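Local structure of protein toll (4LXR) at residues Asn141-Met146 with Asp167-Leu172; Arg400-Arg405 with Ser440-Met445; Gly14-Ala19 with Ile27-Asn32; Asn228-Leu233 with Asn252-Leu257. The protein is the cell-surface receptor for the cleaved cytokine spaetzle C-106, switching on Toll signalling in embryonic dorsal-ventral patterning and antifungal defence. All coordinates share one frame; numbering follows the deposited sequence.

Contact 1. Residues Asn141-Met146 with Asp167-Leu172; sequences NLLTDM and DDLENL
D168 reaches over from 167-172 and overlaps the peptide between T144 and D145, its carboxylate lying beside both of their side chains. OD2 does the work: D145 N donates to D168 OD2 over 2.8 Å, nearly straight at 170°, and meets that oxygen on its anti side, 33° out of the carboxylate plane. The rotation that puts D168 CG anti to its own carbonyl carbon (chi1 -62°) sets it 3.5 Å from D145 N. The bond also leaves two acids close together, D145 OD1 lying 3.7 Å from D168 OD2; the salt bridge from D168 OD1 to R147 probably offsets part of their repulsion. Beneath this polar edge L169 packs on 141-146. Its CD1 meets L143 CD1 at 4.0 Å, the two leucines crossing at about a right angle, while L169 CD2 reaches M146 CB at 4.0 Å. Water bridges the backbones in two places, from L143 O to D168 N and from M146 O to N171 N. Within 141-146 the turn is tightened by T144 OG1, which donates to N141 O at 2.7 Å and approaches from the same face as T144 N. L143 also rests on L152 of strand 151-155. Two successive coils of the leucine-rich repeat solenoid meet here on the side away from the strands, their leucines packed together and their backbones joined by D168 and water.

Contact 2. Residues Arg400-Arg405 with Ser440-Met445; sequences RTIDSR and SPFGYM
This is a surface contact of mostly apolar packing between the short strand 401-402, with the turn that follows it, and the loop that precedes strand 450-452. No direct hydrogen bond crosses it. I402 carries the packing with two branches: its CG2 lies 3.8 Å from P441 CB, and its CD1 comes to 3.6 Å from F442 CZ. The isoleucine crosses both partners at about a right angle, and F442 itself continues inward onto L416 and L418. In the leucine-rich repeat solenoid, 400-405 belongs to the side away from the strand ladder, where T401 and D403 share backbone bonds with I378 of the preceding coil. Polar linkage between the segments is supplied by water, one molecule donating to S404 O and P441 O, each at 2.9 Å. Farther out, S404 O approaches Y444 CE2 at 3.8 Å, at the ring edge and near its plane. Within each segment a side chain also bonds to the backbone two residues on. D403 OD1 accepts from R405 N at 2.7 Å in an Asx turn, and S440 OG accepts from F442 N at 3.0 Å in an ST turn, with a further hydrogen bond from S440 OG to D464.

Contact 3. Residues Gly14-Ala19 with Ile27-Asn32; sequences GLCQCA and IICPAN
Strands 17-19 and 27-29 run antiparallel, their directions 162° apart and their axes 5.0 Å from each other at closest approach, as the two arms of the beta hairpin of the N-terminal cap, which follows helix 4-12. Q17 and I28 form the hydrogen-bonded pair: Q17 N donates to I28 O at 3.1 Å, and I28 N returns the bond to Q17 O at 3.0 Å. C18 and I27 make the adjoining non-hydrogen-bonded pair. Beyond the strands, the cis peptide before P30 turns the chain, and A31 N donates to L15 O at 2.7 Å, though the bond is bent to 133°. The C16-C29 disulfide then locks the arms covalently, with C16 CB also lying against I28 O. On the face of C18 and I27, C18 SG lies 3.8 Å from I27 CG1, while C18 is itself joined by a disulfide to C7. M10 of helix 4-12 covers this side, touching C16, C18 and I27. A cysteine-rich cap of this kind closes the first turn of many extracellular leucine-rich repeat solenoids and shields its hydrophobic core. Here the hairpin also lies at the ligand, for A19 packs on L16 of the spaetzle C-106 chain. On the other face, Q17 and I28 lie side by side and point the same way. Q17 CG sits between its backbone N and carbonyl carbon (chi1 86°), the crowded position, and from there the extended chain runs alongside the isoleucine: Q17 CG meets I28 CG1 at 3.5 Å, and Q17 OE1 meets I28 CD1 at 3.4 Å.

Contact 4. Residues Asn228-Leu233 with Asn252-Leu257; sequences NGIEQL and NLFRSL
N252 points its side chain at the backbone bend of 228-233, beginning with CB, which lies 3.5 Å from I230 O. CG comes next, packed beside I230 CB, the two side chains running alongside each other in the same direction. At the tip OD1 is gripped twice: N228 N donates to N252 OD1 at 2.8 Å, and I230 N donates to it at 3.1 Å. The two donors reach the oxygen from opposite faces of its carbonyl plane, I230 N from 39° out of it, which should hold the amide firmly against rotation. ND2, the other branch, donates to L249 O and I225 O, so both ends of the amide are spent on backbone. This is the asparagine ladder of leucine-rich repeats, and N228 repeats the role one coil earlier, ND2 bonding I225 O and L201 O and OD1 accepting from L206 N.

The backbone adds its own link, L253 N donating to I230 O at 2.7 Å. F254 then slides its ring under the same carbonyl: I230 O lies over the centre of one face, 4.1 Å above the plane, while L257 CD2 covers the opposite face nearer the rim. F254 CE1 lies 3.7 Å from I230 CG2, and L233 CG meets the ring at its edge, 3.9 Å from F254 CE1. Outside, L253 CD1 rests on G229. The two segments are loops of consecutive coils, in the fourth and fifth repeats: 228-233 follows strand 222-224, while segment 252-257 follows strand 246-248, and N276 of the next coil, after strand 270-273, donates from ND2 to F254 O.

In the fold
From the N terminus the contacts follow one another in series along the curved ectodomain; none nests in or crosses another. Contact 3 comes first and closes the shortest loop, the hairpin of the N-terminal cap. Contact 1 follows, its centre about 38 Å from that of contact 3, and ties the loop after strand 127-131 to the one after strand 151-155. Contact 4 makes a comparable step between the loops after strands 222-224 and 246-248, about 33 Å from contact 1 between centres. Contact 2 spans the longest loop, bringing 400-405 to 440-445 across strand 415-417 and helix 429-433, and lies on the opposite side of the chain's centre from contact 3.

Contact 1. Residues Asn141-Met146 with Asp167-Leu172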
loop_
_atom_site.group_PDB
_atom_site.type_symbol
_atom_site.label_atom_id
_atom_site.label_comp_id
_atom_site.label_asym_id
_atom_site.label_seq_id
_atom_site.Cartn_x
_atom_site.Cartn_y
_atom_site.Cartn_z
ATOM N N ASN A 141 -19.726 -5.879 -49.655
ATOM C CA ASN A 141 -19.000 -4.951 -50.514
ATOM C C ASN A 141 -18.588 -3.639 -49.820
ATOM O O ASN A 141 -18.099 -2.719 -50.488
ATOM C CB ASN A 141 -19.779 -4.658 -51.806
ATOM C CG ASN A 141 -20.943 -3.724 -51.590
ATOM O OD1 ASN A 141 -21.428 -3.537 -50.457
ATOM N ND2 ASN A 141 -21.420 -3.135 -52.682
ATOM N N LEU A 142 -18.781 -3.553 -48.503
ATOM C CA LEU A 142 -18.446 -2.326 -47.747
ATOM C C LEU A 142 -17.047 -1.784 -48.078
ATOM O O LEU A 142 -16.866 -0.577 -48.300
ATOM C CB LEU A 142 -18.587 -2.554 -46.229
ATOM C CG LEU A 142 -18.230 -1.339 -45.353
ATOM C CD1 LEU A 142 -19.175 -0.154 -45.621
ATOM C CD2 LEU A 142 -18.159 -1.666 -43.858
ATOM N N LEU A 143 -16.065 -2.679 -48.165
ATOM C CA LEU A 143 -14.655 -2.272 -48.227
ATOM C C LEU A 143 -14.081 -2.391 -49.628
ATOM O O LEU A 143 -12.879 -2.629 -49.823
ATOM C CB LEU A 143 -13.820 -3.082 -47.219
ATOM C CG LEU A 143 -14.275 -2.909 -45.748
ATOM C CD1 LEU A 143 -13.558 -3.900 -44.850
ATOM C CD2 LEU A 143 -14.039 -1.477 -45.270
ATOM N N THR A 144 -14.954 -2.205 -50.611
ATOM C CA THR A 144 -14.528 -2.176 -51.995
ATOM C C THR A 144 -13.499 -1.078 -52.201
ATOM O O THR A 144 -13.717 0.050 -51.795
ATOM C CB THR A 144 -15.737 -1.938 -52.936
ATOM O OG1 THR A 144 -16.663 -3.017 -52.766
ATOM C CG2 THR A 144 -15.291 -1.817 -54.410
ATOM N N ASP A 145 -12.388 -1.432 -52.846
ATOM C CA ASP A 145 -11.327 -0.500 -53.199
ATOM C C ASP A 145 -10.568 0.095 -52.011
ATOM O O ASP A 145 -9.852 1.082 -52.189
ATOM C CB ASP A 145 -11.838 0.645 -54.086
ATOM C CG ASP A 145 -12.432 0.158 -55.406
ATOM O OD1 ASP A 145 -12.073 -0.950 -55.876
ATOM O OD2 ASP A 145 -13.278 0.900 -55.961
ATOM N N MET A 146 -10.702 -0.480 -50.816
ATOM C CA MET A 146 -9.955 0.044 -49.668
ATOM C C MET A 146 -8.546 -0.550 -49.670
ATOM O O MET A 146 -8.144 -1.205 -48.696
ATOM C CB MET A 146 -10.668 -0.264 -48.342
ATOM C CG MET A 146 -12.066 0.358 -48.210
ATOM S SD MET A 146 -12.038 2.169 -48.145
ATOM C CE MET A 146 -11.408 2.463 -46.493
ATOM N N ASP A 167 -11.751 -8.873 -50.550
ATOM C CA ASP A 167 -11.252 -8.815 -51.940
ATOM C C ASP A 167 -10.158 -7.758 -52.168
ATOM O O ASP A 167 -9.165 -8.032 -52.821
ATOM C CB ASP A 167 -12.415 -8.560 -52.935
ATOM C CG ASP A 167 -13.069 -9.856 -53.457
ATOM O OD1 ASP A 167 -12.802 -10.933 -52.889
ATOM O OD2 ASP A 167 -13.859 -9.791 -54.436
ATOM N N ASP A 168 -10.332 -6.551 -51.627
ATOM C CA ASP A 168 -9.409 -5.456 -51.969
ATOM C C ASP A 168 -8.452 -5.051 -50.829
ATOM O O ASP A 168 -7.788 -4.004 -50.890
ATOM C CB ASP A 168 -10.213 -4.250 -52.465
ATOM C CG ASP A 168 -11.013 -4.564 -53.732
ATOM O OD1 ASP A 168 -10.500 -5.312 -54.592
ATOM O OD2 ASP A 168 -12.152 -4.084 -53.861
ATOM N N LEU A 169 -8.362 -5.888 -49.800
ATOM C CA LEU A 169 -7.594 -5.525 -48.598
ATOM C C LEU A 169 -6.152 -6.035 -48.664
ATOM O O LEU A 169 -5.678 -6.720 -47.767
ATOM C CB LEU A 169 -8.307 -6.051 -47.357
ATOM C CG LEU A 169 -9.785 -5.658 -47.323
ATOM C CD1 LEU A 169 -10.441 -6.127 -46.036
ATOM C CD2 LEU A 169 -9.949 -4.157 -47.511
ATOM N N GLU A 170 -5.466 -5.714 -49.751
ATOM C CA GLU A 170 -4.138 -6.266 -50.007
ATOM C C GLU A 170 -3.114 -5.679 -49.043
ATOM O O GLU A 170 -2.051 -6.258 -48.824
ATOM C CB GLU A 170 -3.707 -5.969 -51.453
ATOM C CG GLU A 170 -3.591 -4.473 -51.741
ATOM C CD GLU A 170 -3.564 -4.150 -53.233
ATOM O OE1 GLU A 170 -4.109 -4.944 -54.020
ATOM O OE2 GLU A 170 -2.997 -3.105 -53.616
ATOM N N ASN A 171 -3.413 -4.513 -48.480
ATOM C CA ASN A 171 -2.475 -3.936 -47.531
ATOM C C ASN A 171 -2.754 -4.247 -46.075
ATOM O O ASN A 171 -1.981 -3.844 -45.212
ATOM C CB ASN A 171 -2.281 -2.440 -47.770
ATOM C CG ASN A 171 -1.161 -2.171 -48.770
ATOM O OD1 ASN A 171 -0.069 -2.739 -48.653
ATOM N ND2 ASN A 171 -1.436 -1.342 -49.771
ATOM N N LEU A 172 -3.833 -4.982 -45.809
ATOM C CA LEU A 172 -4.234 -5.269 -44.429
ATOM C C LEU A 172 -3.159 -5.994 -43.603
ATOM O O LEU A 172 -2.594 -7.020 -44.022
ATOM C CB LEU A 172 -5.572 -6.024 -44.374
ATOM C CG LEU A 172 -6.388 -5.657 -43.123
ATOM C CD1 LEU A 172 -6.666 -4.160 -43.084
ATOM C CD2 LEU A 172 -7.710 -6.452 -43.028
HETATM O O HOH W 1 -12.315 -5.443 -49.924
HETATM O O HOH W 2 -5.809 -3.033 -47.806
#

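Contact 2. Residues Arg400-Arg405 with Ser440-Met445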
loop_
_atom_site.group_PDB
_atom_site.type_symbol
_atom_site.label_atom_id
_atom_site.label_comp_id
_atom_site.label_asym_id
_atom_site.label_seq_id
_atom_site.Cartn_x
_atom_site.Cartn_y
_atom_site.Cartn_z
ATOM N N ARG A 400 8.573 -22.403 8.698
ATOM C CA ARG A 400 8.906 -22.581 10.099
ATOM C C ARG A 400 10.428 -22.685 10.279
ATOM O O ARG A 400 10.978 -22.194 11.266
ATOM C CB ARG A 400 8.163 -23.797 10.675
ATOM C CG ARG A 400 8.918 -24.576 11.736
ATOM C CD ARG A 400 8.115 -24.715 13.022
ATOM N NE ARG A 400 8.900 -25.328 14.095
ATOM C CZ ARG A 400 9.779 -24.666 14.846
ATOM N NH1 ARG A 400 9.987 -23.368 14.640
ATOM N NH2 ARG A 400 10.454 -25.299 15.798
ATOM N N THR A 401 11.116 -23.306 9.328
ATOM C CA THR A 401 12.566 -23.378 9.421
ATOM C C THR A 401 13.276 -22.809 8.207
ATOM O O THR A 401 12.795 -22.903 7.076
ATOM C CB THR A 401 13.083 -24.815 9.631
ATOM O OG1 THR A 401 12.979 -25.538 8.395
ATOM C CG2 THR A 401 12.303 -25.512 10.723
ATOM N N ILE A 402 14.437 -22.228 8.467
ATOM C CA ILE A 402 15.309 -21.706 7.436
ATOM C C ILE A 402 16.686 -22.308 7.670
ATOM O O ILE A 402 17.312 -22.042 8.690
ATOM C CB ILE A 402 15.408 -20.176 7.503
ATOM C CG1 ILE A 402 14.010 -19.556 7.446
ATOM C CG2 ILE A 402 16.294 -19.636 6.355
ATOM C CD1 ILE A 402 14.020 -18.064 7.171
ATOM N N ASP A 403 17.143 -23.147 6.742
ATOM C CA ASP A 403 18.433 -23.799 6.896
ATOM C C ASP A 403 19.531 -22.750 7.071
ATOM O O ASP A 403 19.467 -21.659 6.483
ATOM C CB ASP A 403 18.744 -24.673 5.693
ATOM C CG ASP A 403 20.023 -25.457 5.876
ATOM O OD1 ASP A 403 21.108 -24.909 5.576
ATOM O OD2 ASP A 403 19.945 -26.613 6.340
ATOM N N SER A 404 20.537 -23.078 7.871
ATOM C CA SER A 404 21.569 -22.100 8.207
ATOM C C SER A 404 22.364 -21.697 6.969
ATOM O O SER A 404 22.938 -20.620 6.930
ATOM C CB SER A 404 22.489 -22.616 9.326
ATOM O OG SER A 404 23.181 -23.781 8.914
ATOM N N ARG A 405 22.366 -22.549 5.946
ATOM C CA ARG A 405 23.071 -22.237 4.706
ATOM C C ARG A 405 22.154 -21.833 3.552
ATOM O O ARG A 405 22.608 -21.729 2.404
ATOM C CB ARG A 405 23.992 -23.396 4.296
ATOM C CG ARG A 405 25.049 -23.716 5.351
ATOM C CD ARG A 405 26.121 -24.675 4.857
ATOM N NE ARG A 405 26.938 -24.117 3.779
ATOM C CZ ARG A 405 27.880 -23.188 3.940
ATOM N NH1 ARG A 405 28.125 -22.679 5.140
ATOM N NH2 ARG A 405 28.572 -22.753 2.892
ATOM N N SER A 440 21.481 -14.104 12.327
ATOM C CA SER A 440 20.360 -14.724 11.629
ATOM C C SER A 440 20.847 -15.442 10.360
ATOM O O SER A 440 21.963 -15.202 9.904
ATOM C CB SER A 440 19.330 -13.658 11.253
ATOM O OG SER A 440 19.646 -13.061 10.002
ATOM N N PRO A 441 20.014 -16.333 9.790
ATOM C CA PRO A 441 20.347 -16.989 8.514
ATOM C C PRO A 441 20.542 -15.999 7.358
ATOM O O PRO A 441 21.090 -16.356 6.310
ATOM C CB PRO A 441 19.117 -17.872 8.239
ATOM C CG PRO A 441 18.545 -18.153 9.576
ATOM C CD PRO A 441 18.797 -16.906 10.399
ATOM N N PHE A 442 20.092 -14.766 7.550
ATOM C CA PHE A 442 20.167 -13.742 6.513
ATOM C C PHE A 442 21.509 -13.022 6.521
ATOM O O PHE A 442 21.774 -12.170 5.668
ATOM C CB PHE A 442 19.027 -12.751 6.718
ATOM C CG PHE A 442 17.707 -13.415 6.943
ATOM C CD1 PHE A 442 17.252 -14.393 6.064
ATOM C CD2 PHE A 442 16.944 -13.116 8.055
ATOM C CE1 PHE A 442 16.048 -15.034 6.285
ATOM C CE2 PHE A 442 15.737 -13.753 8.273
ATOM C CZ PHE A 442 15.289 -14.705 7.386
ATOM N N GLY A 443 22.354 -13.392 7.483
ATOM C CA GLY A 443 23.583 -12.676 7.775
ATOM C C GLY A 443 24.595 -12.601 6.657
ATOM O O GLY A 443 25.476 -11.741 6.683
ATOM N N TYR A 444 24.475 -13.492 5.676
ATOM C CA TYR A 444 25.412 -13.517 4.560
ATOM C C TYR A 444 25.138 -12.371 3.609
ATOM O O TYR A 444 25.997 -11.976 2.822
ATOM C CB TYR A 444 25.343 -14.860 3.814
ATOM C CG TYR A 444 25.852 -16.021 4.640
ATOM C CD1 TYR A 444 27.215 -16.231 4.806
ATOM C CD2 TYR A 444 24.973 -16.892 5.272
ATOM C CE1 TYR A 444 27.698 -17.286 5.578
ATOM C CE2 TYR A 444 25.447 -17.955 6.049
ATOM C CZ TYR A 444 26.810 -18.142 6.189
ATOM O OH TYR A 444 27.295 -19.187 6.944
ATOM N N MET A 445 23.934 -11.825 3.691
ATOM C CA MET A 445 23.491 -10.868 2.693
ATOM C C MET A 445 23.706 -9.439 3.172
ATOM O O MET A 445 22.752 -8.714 3.473
ATOM C CB MET A 445 22.039 -11.149 2.293
ATOM C CG MET A 445 21.888 -12.539 1.704
ATOM S SD MET A 445 20.235 -12.947 1.125
ATOM C CE MET A 445 19.381 -13.194 2.680
HETATM O O HOH W 3 21.693 -18.808 4.978
#

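Contact 3. Residues Gly14-Ala19 with Ile27-Asn32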
loop_
_atom_site.group_PDB
_atom_site.type_symbol
_atom_site.label_atom_id
_atom_site.label_comp_id
_atom_site.label_asym_id
_atom_site.label_seq_id
_atom_site.Cartn_x
_atom_site.Cartn_y
_atom_site.Cartn_z
ATOM N N GLY A 14 -21.912 33.689 -34.418
ATOM C CA GLY A 14 -21.999 32.334 -33.919
ATOM C C GLY A 14 -23.361 31.715 -33.725
ATOM O O GLY A 14 -24.110 32.091 -32.826
ATOM N N LEU A 15 -23.677 30.753 -34.583
ATOM C CA LEU A 15 -24.711 29.788 -34.268
ATOM C C LEU A 15 -24.073 28.766 -33.329
ATOM O O LEU A 15 -24.762 28.053 -32.605
ATOM C CB LEU A 15 -25.238 29.105 -35.533
ATOM C CG LEU A 15 -26.076 29.955 -36.497
ATOM C CD1 LEU A 15 -25.284 30.310 -37.752
ATOM C CD2 LEU A 15 -27.379 29.249 -36.855
ATOM N N CYS A 16 -22.744 28.712 -33.342
ATOM C CA CYS A 16 -21.990 27.827 -32.460
ATOM C C CYS A 16 -21.065 28.637 -31.561
ATOM O O CYS A 16 -20.677 29.754 -31.898
ATOM C CB CYS A 16 -21.156 26.836 -33.276
ATOM S SG CYS A 16 -22.111 25.775 -34.384
ATOM N N GLN A 17 -20.712 28.072 -30.415
ATOM C CA GLN A 17 -19.721 28.701 -29.568
ATOM C C GLN A 17 -18.469 27.837 -29.538
ATOM O O GLN A 17 -18.528 26.626 -29.762
ATOM C CB GLN A 17 -20.271 28.921 -28.161
ATOM C CG GLN A 17 -20.118 27.731 -27.243
ATOM C CD GLN A 17 -20.816 27.927 -25.916
ATOM O OE1 GLN A 17 -20.392 27.385 -24.894
ATOM N NE2 GLN A 17 -21.900 28.697 -25.926
ATOM N N CYS A 18 -17.330 28.465 -29.300
ATOM C CA CYS A 18 -16.067 27.755 -29.229
ATOM C C CYS A 18 -15.279 28.265 -28.028
ATOM O O CYS A 18 -15.264 29.460 -27.752
ATOM C CB CYS A 18 -15.269 27.991 -30.509
ATOM S SG CYS A 18 -13.657 27.168 -30.573
ATOM N N ALA A 19 -14.633 27.359 -27.309
ATOM C CA ALA A 19 -13.773 27.761 -26.205
ATOM C C ALA A 19 -12.506 26.926 -26.241
ATOM O O ALA A 19 -12.579 25.696 -26.338
ATOM C CB ALA A 19 -14.495 27.599 -24.862
ATOM N N ILE A 27 -16.088 22.851 -29.581
ATOM C CA ILE A 27 -17.132 23.570 -30.278
ATOM C C ILE A 27 -18.489 22.952 -29.977
ATOM O O ILE A 27 -18.647 21.734 -30.081
ATOM C CB ILE A 27 -16.878 23.540 -31.777
ATOM C CG1 ILE A 27 -15.512 24.171 -32.067
ATOM C CG2 ILE A 27 -17.997 24.259 -32.510
ATOM C CD1 ILE A 27 -15.097 24.127 -33.507
ATOM N N ILE A 28 -19.463 23.769 -29.578
ATOM C CA ILE A 28 -20.820 23.245 -29.411
ATOM C C ILE A 28 -21.815 23.941 -30.331
ATOM O O ILE A 28 -21.701 25.137 -30.608
ATOM C CB ILE A 28 -21.322 23.264 -27.939
ATOM C CG1 ILE A 28 -21.814 24.646 -27.535
ATOM C CG2 ILE A 28 -20.242 22.783 -26.985
ATOM C CD1 ILE A 28 -22.139 24.750 -26.061
ATOM N N CYS A 29 -22.772 23.164 -30.826
ATOM C CA CYS A 29 -23.784 23.663 -31.743
ATOM C C CYS A 29 -25.135 23.050 -31.372
ATOM O O CYS A 29 -25.242 21.831 -31.220
ATOM C CB CYS A 29 -23.423 23.299 -33.185
ATOM S SG CYS A 29 -21.785 23.858 -33.756
ATOM N N PRO A 30 -26.167 23.890 -31.192
ATOM C CA PRO A 30 -26.145 25.359 -31.186
ATOM C C PRO A 30 -25.415 25.926 -29.969
ATOM O O PRO A 30 -25.145 25.199 -29.013
ATOM C CB PRO A 30 -27.632 25.733 -31.110
ATOM C CG PRO A 30 -28.363 24.518 -31.578
ATOM C CD PRO A 30 -27.539 23.365 -31.099
ATOM N N ALA A 31 -25.113 27.221 -30.013
ATOM C CA ALA A 31 -24.324 27.881 -28.978
ATOM C C ALA A 31 -24.885 27.722 -27.568
ATOM O O ALA A 31 -24.147 27.418 -26.634
ATOM C CB ALA A 31 -24.148 29.363 -29.312
ATOM N N ASN A 32 -26.184 27.928 -27.406
ATOM C CA ASN A 32 -26.746 28.010 -26.058
ATOM C C ASN A 32 -27.366 26.711 -25.560
ATOM O O ASN A 32 -28.182 26.719 -24.640
ATOM C CB ASN A 32 -27.766 29.153 -25.968
ATOM C CG ASN A 32 -27.282 30.311 -25.100
ATOM O OD1 ASN A 32 -26.465 31.128 -25.530
ATOM N ND2 ASN A 32 -27.799 30.389 -23.876
#

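Contact 4. Residues Asn228-Leu233 with Asn252-Leu257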
loop_
_atom_site.group_PDB
_atom_site.type_symbol
_atom_site.label_atom_id
_atom_site.label_comp_id
_atom_site.label_asym_id
_atom_site.label_seq_id
_atom_site.Cartn_x
_atom_site.Cartn_y
_atom_site.Cartn_z
ATOM N N ASN A 228 -13.759 -17.860 -26.589
ATOM C CA ASN A 228 -14.559 -18.329 -27.700
ATOM C C ASN A 228 -15.350 -19.567 -27.338
ATOM O O ASN A 228 -15.816 -20.261 -28.223
ATOM C CB ASN A 228 -13.681 -18.639 -28.919
ATOM C CG ASN A 228 -13.602 -17.476 -29.873
ATOM O OD1 ASN A 228 -14.471 -17.311 -30.719
ATOM N ND2 ASN A 228 -12.573 -16.646 -29.725
ATOM N N GLY A 229 -15.471 -19.851 -26.040
ATOM C CA GLY A 229 -16.182 -21.032 -25.574
ATOM C C GLY A 229 -15.618 -22.322 -26.155
ATOM O O GLY A 229 -16.350 -23.288 -26.321
ATOM N N ILE A 230 -14.321 -22.339 -26.465
ATOM C CA ILE A 230 -13.681 -23.511 -27.074
ATOM C C ILE A 230 -13.433 -24.620 -26.050
ATOM O O ILE A 230 -12.820 -24.381 -24.999
ATOM C CB ILE A 230 -12.339 -23.133 -27.763
ATOM C CG1 ILE A 230 -12.569 -22.108 -28.876
ATOM C CG2 ILE A 230 -11.650 -24.377 -28.344
ATOM C CD1 ILE A 230 -11.279 -21.725 -29.611
ATOM N N GLU A 231 -13.911 -25.826 -26.347
ATOM C CA GLU A 231 -13.773 -26.962 -25.427
ATOM C C GLU A 231 -12.584 -27.848 -25.774
ATOM O O GLU A 231 -11.909 -28.364 -24.889
ATOM C CB GLU A 231 -15.051 -27.811 -25.413
ATOM C CG GLU A 231 -16.209 -27.157 -24.713
ATOM C CD GLU A 231 -17.504 -27.908 -24.900
ATOM O OE1 GLU A 231 -17.460 -29.082 -25.318
ATOM O OE2 GLU A 231 -18.571 -27.318 -24.635
ATOM N N GLN A 232 -12.355 -28.025 -27.073
ATOM C CA GLN A 232 -11.289 -28.875 -27.589
ATOM C C GLN A 232 -10.704 -28.218 -28.834
ATOM O O GLN A 232 -11.397 -27.492 -29.539
ATOM C CB GLN A 232 -11.830 -30.275 -27.967
ATOM C CG GLN A 232 -12.073 -31.189 -26.786
ATOM C CD GLN A 232 -12.366 -32.635 -27.187
ATOM O OE1 GLN A 232 -12.839 -32.905 -28.295
ATOM N NE2 GLN A 232 -12.083 -33.569 -26.280
ATOM N N LEU A 233 -9.432 -28.478 -29.100
ATOM C CA LEU A 233 -8.818 -28.085 -30.364
ATOM C C LEU A 233 -8.183 -29.313 -30.985
ATOM O O LEU A 233 -7.556 -30.105 -30.278
ATOM C CB LEU A 233 -7.752 -26.998 -30.146
ATOM C CG LEU A 233 -8.214 -25.546 -30.020
ATOM C CD1 LEU A 233 -7.023 -24.659 -29.774
ATOM C CD2 LEU A 233 -8.961 -25.073 -31.256
ATOM N N ASN A 252 -11.113 -19.878 -22.246
ATOM C CA ASN A 252 -11.869 -20.896 -22.944
ATOM C C ASN A 252 -12.268 -22.031 -21.994
ATOM O O ASN A 252 -12.225 -21.870 -20.769
ATOM C CB ASN A 252 -11.104 -21.396 -24.183
ATOM C CG ASN A 252 -11.192 -20.411 -25.348
ATOM O OD1 ASN A 252 -12.287 -20.113 -25.830
ATOM N ND2 ASN A 252 -10.049 -19.877 -25.780
ATOM N N LEU A 253 -12.662 -23.169 -22.551
ATOM C CA LEU A 253 -13.270 -24.227 -21.755
ATOM C C LEU A 253 -12.531 -25.562 -21.872
ATOM O O LEU A 253 -13.166 -26.622 -21.893
ATOM C CB LEU A 253 -14.734 -24.412 -22.183
ATOM C CG LEU A 253 -15.639 -23.177 -22.079
ATOM C CD1 LEU A 253 -16.963 -23.390 -22.795
ATOM C CD2 LEU A 253 -15.887 -22.843 -20.624
ATOM N N PHE A 254 -11.200 -25.528 -21.953
ATOM C CA PHE A 254 -10.440 -26.768 -22.168
ATOM C C PHE A 254 -10.427 -27.664 -20.940
ATOM O O PHE A 254 -10.208 -27.190 -19.820
ATOM C CB PHE A 254 -8.989 -26.475 -22.555
ATOM C CG PHE A 254 -8.848 -25.662 -23.808
ATOM C CD1 PHE A 254 -9.026 -26.251 -25.064
ATOM C CD2 PHE A 254 -8.535 -24.318 -23.738
ATOM C CE1 PHE A 254 -8.894 -25.510 -26.226
ATOM C CE2 PHE A 254 -8.394 -23.562 -24.903
ATOM C CZ PHE A 254 -8.574 -24.159 -26.143
ATOM N N ARG A 255 -10.636 -28.963 -21.144
ATOM C CA ARG A 255 -10.394 -29.915 -20.061
ATOM C C ARG A 255 -9.106 -30.696 -20.312
ATOM O O ARG A 255 -8.576 -31.349 -19.403
ATOM C CB ARG A 255 -11.603 -30.827 -19.835
ATOM C CG ARG A 255 -12.885 -30.029 -19.592
ATOM C CD ARG A 255 -13.983 -30.872 -18.988
ATOM N NE ARG A 255 -14.325 -30.383 -17.655
ATOM C CZ ARG A 255 -15.381 -29.621 -17.387
ATOM N NH1 ARG A 255 -16.216 -29.272 -18.366
ATOM N NH2 ARG A 255 -15.606 -29.215 -16.139
ATOM N N SER A 256 -8.607 -30.599 -21.546
ATOM C CA SER A 256 -7.297 -31.123 -21.933
ATOM C C SER A 256 -6.842 -30.416 -23.212
ATOM O O SER A 256 -7.645 -29.795 -23.908
ATOM C CB SER A 256 -7.363 -32.631 -22.159
ATOM O OG SER A 256 -8.169 -32.926 -23.284
ATOM N N LEU A 257 -5.553 -30.481 -23.511
ATOM C CA LEU A 257 -5.048 -30.000 -24.791
ATOM C C LEU A 257 -4.305 -31.175 -25.402
ATOM O O LEU A 257 -3.704 -31.967 -24.668
ATOM C CB LEU A 257 -4.105 -28.807 -24.611
ATOM C CG LEU A 257 -4.596 -27.419 -24.200
ATOM C CD1 LEU A 257 -3.396 -26.483 -24.095
ATOM C CD2 LEU A 257 -5.600 -26.824 -25.174
HETATM O O HOH W 4 -8.403 -29.980 -26.796
#